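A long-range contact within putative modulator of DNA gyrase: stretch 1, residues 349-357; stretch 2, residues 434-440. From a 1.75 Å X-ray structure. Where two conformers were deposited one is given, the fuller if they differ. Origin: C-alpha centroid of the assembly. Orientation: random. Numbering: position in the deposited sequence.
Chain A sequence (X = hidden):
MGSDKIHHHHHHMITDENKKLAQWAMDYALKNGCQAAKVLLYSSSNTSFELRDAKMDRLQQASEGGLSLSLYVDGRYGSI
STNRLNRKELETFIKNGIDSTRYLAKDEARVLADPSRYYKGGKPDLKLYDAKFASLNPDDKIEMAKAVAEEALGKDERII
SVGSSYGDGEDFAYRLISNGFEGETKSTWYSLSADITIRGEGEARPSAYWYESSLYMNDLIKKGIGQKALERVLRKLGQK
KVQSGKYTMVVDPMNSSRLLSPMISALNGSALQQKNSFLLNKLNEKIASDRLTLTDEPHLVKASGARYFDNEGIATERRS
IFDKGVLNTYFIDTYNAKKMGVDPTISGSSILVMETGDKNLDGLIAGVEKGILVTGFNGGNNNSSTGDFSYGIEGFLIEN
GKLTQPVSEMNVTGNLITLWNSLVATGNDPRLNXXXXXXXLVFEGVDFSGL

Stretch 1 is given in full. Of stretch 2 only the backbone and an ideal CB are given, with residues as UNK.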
# COMPACT_ATOMS: atom_id res chain seq x y z
N SER A 349 -21.48 1.06 5.57
CA SER A 349 -21.77 1.90 6.74
C SER A 349 -21.08 3.24 6.66
O SER A 349 -20.18 3.44 5.85
CB SER A 349 -21.33 1.19 8.02
OG SER A 349 -19.95 0.89 8.01
N SER A 350 -21.53 4.19 7.51
CA SER A 350 -21.02 5.55 7.50
C SER A 350 -20.41 5.90 8.86
O SER A 350 -19.25 6.25 8.94
CB SER A 350 -22.11 6.51 7.15
OG SER A 350 -22.63 6.31 5.82
N ILE A 351 -21.22 5.75 9.93
CA ILE A 351 -20.71 5.92 11.29
C ILE A 351 -21.29 4.83 12.13
O ILE A 351 -22.50 4.74 12.26
CB ILE A 351 -21.10 7.30 11.92
CG1 ILE A 351 -20.58 8.45 11.09
CG2 ILE A 351 -20.51 7.38 13.34
CD1 ILE A 351 -21.02 9.84 11.57
N LEU A 352 -20.42 3.94 12.63
CA LEU A 352 -20.88 2.86 13.49
C LEU A 352 -20.86 3.29 14.93
O LEU A 352 -19.84 3.75 15.45
CB LEU A 352 -20.05 1.63 13.32
CG LEU A 352 -20.16 1.01 11.91
CD1 LEU A 352 -19.19 -0.11 11.78
CD2 LEU A 352 -21.53 0.49 11.58
N VAL A 353 -22.01 3.13 15.57
CA VAL A 353 -22.16 3.56 16.97
C VAL A 353 -22.63 2.37 17.80
O VAL A 353 -23.75 1.84 17.62
CB VAL A 353 -23.17 4.69 17.09
CG1 VAL A 353 -23.34 5.10 18.58
CG2 VAL A 353 -22.77 5.91 16.19
N MET A 354 -21.78 1.96 18.73
CA MET A 354 -22.11 0.90 19.67
C MET A 354 -22.79 1.53 20.89
O MET A 354 -22.39 2.60 21.34
CB MET A 354 -20.82 0.18 20.10
CG MET A 354 -21.01 -1.00 21.02
SD MET A 354 -21.45 -2.57 20.23
CE MET A 354 -19.90 -3.00 19.45
N GLU A 355 -23.82 0.87 21.39
CA GLU A 355 -24.47 1.29 22.62
C GLU A 355 -23.47 1.23 23.76
O GLU A 355 -22.71 0.27 23.90
CB GLU A 355 -25.71 0.44 22.87
CG GLU A 355 -26.29 0.58 24.25
CD GLU A 355 -27.44 -0.38 24.42
OE1 GLU A 355 -28.49 -0.03 23.84
OE2 GLU A 355 -27.24 -1.48 25.05
N THR A 356 -23.42 2.31 24.57
CA THR A 356 -22.49 2.42 25.70
C THR A 356 -23.09 2.06 27.04
O THR A 356 -24.30 2.17 27.23
CB THR A 356 -21.96 3.88 25.78
OG1 THR A 356 -23.09 4.77 25.75
CG2 THR A 356 -21.14 4.21 24.55
N GLY A 357 -22.22 1.57 27.92
CA GLY A 357 -22.54 1.24 29.31
C GLY A 357 -22.19 2.41 30.19
O GLY A 357 -22.07 3.55 29.71
N UNK A 434 -13.42 9.20 15.53
CA UNK A 434 -13.40 8.11 14.57
C UNK A 434 -14.81 7.93 13.97
O UNK A 434 -15.76 8.15 14.64
CB UNK A 434 -12.92 6.82 15.23
N UNK A 435 -14.90 7.44 12.75
CA UNK A 435 -16.16 6.93 12.22
C UNK A 435 -16.66 5.62 12.85
O UNK A 435 -17.82 5.24 12.64
CB UNK A 435 -16.01 6.72 10.71
N UNK A 436 -15.76 4.97 13.59
CA UNK A 436 -16.03 3.78 14.44
C UNK A 436 -16.17 4.29 15.90
O UNK A 436 -15.15 4.53 16.53
CB UNK A 436 -14.92 2.74 14.32
N UNK A 437 -17.38 4.50 16.40
CA UNK A 437 -17.54 4.98 17.78
C UNK A 437 -17.85 3.77 18.66
O UNK A 437 -19.00 3.48 18.99
CB UNK A 437 -18.64 6.04 17.88
N UNK A 438 -16.79 3.07 19.01
CA UNK A 438 -16.85 1.82 19.74
C UNK A 438 -16.09 1.98 21.05
O UNK A 438 -14.90 2.30 21.04
CB UNK A 438 -16.28 0.67 18.91
N UNK A 439 -16.78 1.79 22.18
CA UNK A 439 -16.15 1.96 23.49
C UNK A 439 -15.27 0.75 23.83
O UNK A 439 -15.15 -0.21 23.02
CB UNK A 439 -17.21 2.16 24.57
N UNK A 440 -14.71 0.76 25.04
CA UNK A 440 -14.08 -0.40 25.62
C UNK A 440 -15.08 -1.56 25.66
O UNK A 440 -16.29 -1.36 25.79
CB UNK A 440 -13.55 -0.08 27.02

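The two backbones run parallel, their end-to-end directions 15° apart, and stretch 1 alternates its groups across the gap: Leu 352 N and O and Met 354 N all find backbone partners. Those bonds ask little of side chains beyond a free N-H at 437, so most of the preference comes from what lies around each CB.

Position 434 has a CB with nothing of stretch 1 within 5.5 Å, and this contact leaves its choice open. It is Ser 434, whose OG accepts a 3.0 Å hydrogen bond from the backbone N of 436, tying down the backbone at the start of the strand.

At 435 the CB points sideways, 3.7 Å from Ser 350 O, and phi/psi of -69/-13 marks a turn-like backbone. A small residue fits so close to a carbonyl; Ser, Ala, Asn or Asp would be reasonable. The residue is Ser 435, its CB 3.6 Å from Ser 350 O. Its backbone does more: Leu 352 N donates to Ser 435 O at 2.9 Å, and Ile 351 CA approaches that same O at 3.3 Å in a CA-H...O contact.

Position 436 is bridged to Leu 352, and both side chains leave on the same face of the sheet. The ideal CB stays 5.2 Å from Leu 352 O, so a long or broad apolar group is needed to reach the leucine methyls: Leu, Met, Phe, Tyr or Trp. Trp 436 does it with its ring. Leu 352 CD1 sits over one face, 4.0 Å from the centroid of the Trp 436 six-membered ring, a CH-pi contact.

The CB of 437 emerges on the other face, beside Val 353, with Ile 351 CG2 5.1 Å away. Beta-branched residues would suit, as would a long chain with an aliphatic stem. In Arg 437, CD lies 4.0 Å from Ile 351 CG2 and 4.1 Å from Val 353 CG2, and the guanidinium, through NE, lies about as close to Ile 351 CG2. Its N donates to Leu 352 O at 2.7 Å; its O accepts from Met 354 N at 3.2 Å, and water 1 donates to both Arg 437 O and Met 354 O.

At 438 CB points sideways, 4.7 Å from Met 354 CB; extended phi/psi of -120/121 suits Val or Ile, and the nearby Met 354 CB would also welcome Leu. Ile 438 swings its end nearer, placing CD1 4.0 Å from Met 354 CB.

Position 439 points toward stretch 1, its CB 4.4 Å from Thr 356 CG2, and phi of -77 admits proline or a modest apolar residue. Pro 439 packs CD 3.6 Å from Met 354 CB.

Position 440 is out of reach and unconstrained here; Ser 440 OG is hydrogen-bonded elsewhere in the structure.

Stretch 2 434-440: SSWRIPS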
# COMPACT_ATOMS: atom_id res chain seq x y z
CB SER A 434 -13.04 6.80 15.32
OG SER A 434 -12.99 5.72 14.40
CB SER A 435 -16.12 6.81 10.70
OG SER A 435 -15.15 5.83 10.35
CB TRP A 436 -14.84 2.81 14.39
CG TRP A 436 -14.57 2.21 13.02
CD1 TRP A 436 -13.94 2.80 11.96
CD2 TRP A 436 -14.95 0.90 12.58
NE1 TRP A 436 -13.91 1.94 10.88
CE2 TRP A 436 -14.53 0.77 11.24
CE3 TRP A 436 -15.63 -0.17 13.18
CZ2 TRP A 436 -14.75 -0.39 10.50
CZ3 TRP A 436 -15.83 -1.33 12.44
CH2 TRP A 436 -15.39 -1.43 11.12
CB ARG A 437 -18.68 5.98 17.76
CG ARG A 437 -18.40 7.27 17.02
CD ARG A 437 -19.51 8.25 17.10
NE ARG A 437 -19.08 9.50 16.48
CZ ARG A 437 -19.55 10.69 16.77
NH1 ARG A 437 -20.53 10.84 17.65
NH2 ARG A 437 -19.08 11.75 16.14
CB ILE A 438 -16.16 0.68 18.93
CG1 ILE A 438 -16.62 0.69 17.45
CG2 ILE A 438 -16.38 -0.63 19.59
CD1 ILE A 438 -18.06 0.58 17.19
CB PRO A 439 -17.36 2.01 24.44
CG PRO A 439 -18.31 1.11 23.84
CD PRO A 439 -18.19 1.35 22.32
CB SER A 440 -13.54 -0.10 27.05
OG SER A 440 -12.50 0.90 27.00
O HOH W 1 -20.51 4.54 21.07
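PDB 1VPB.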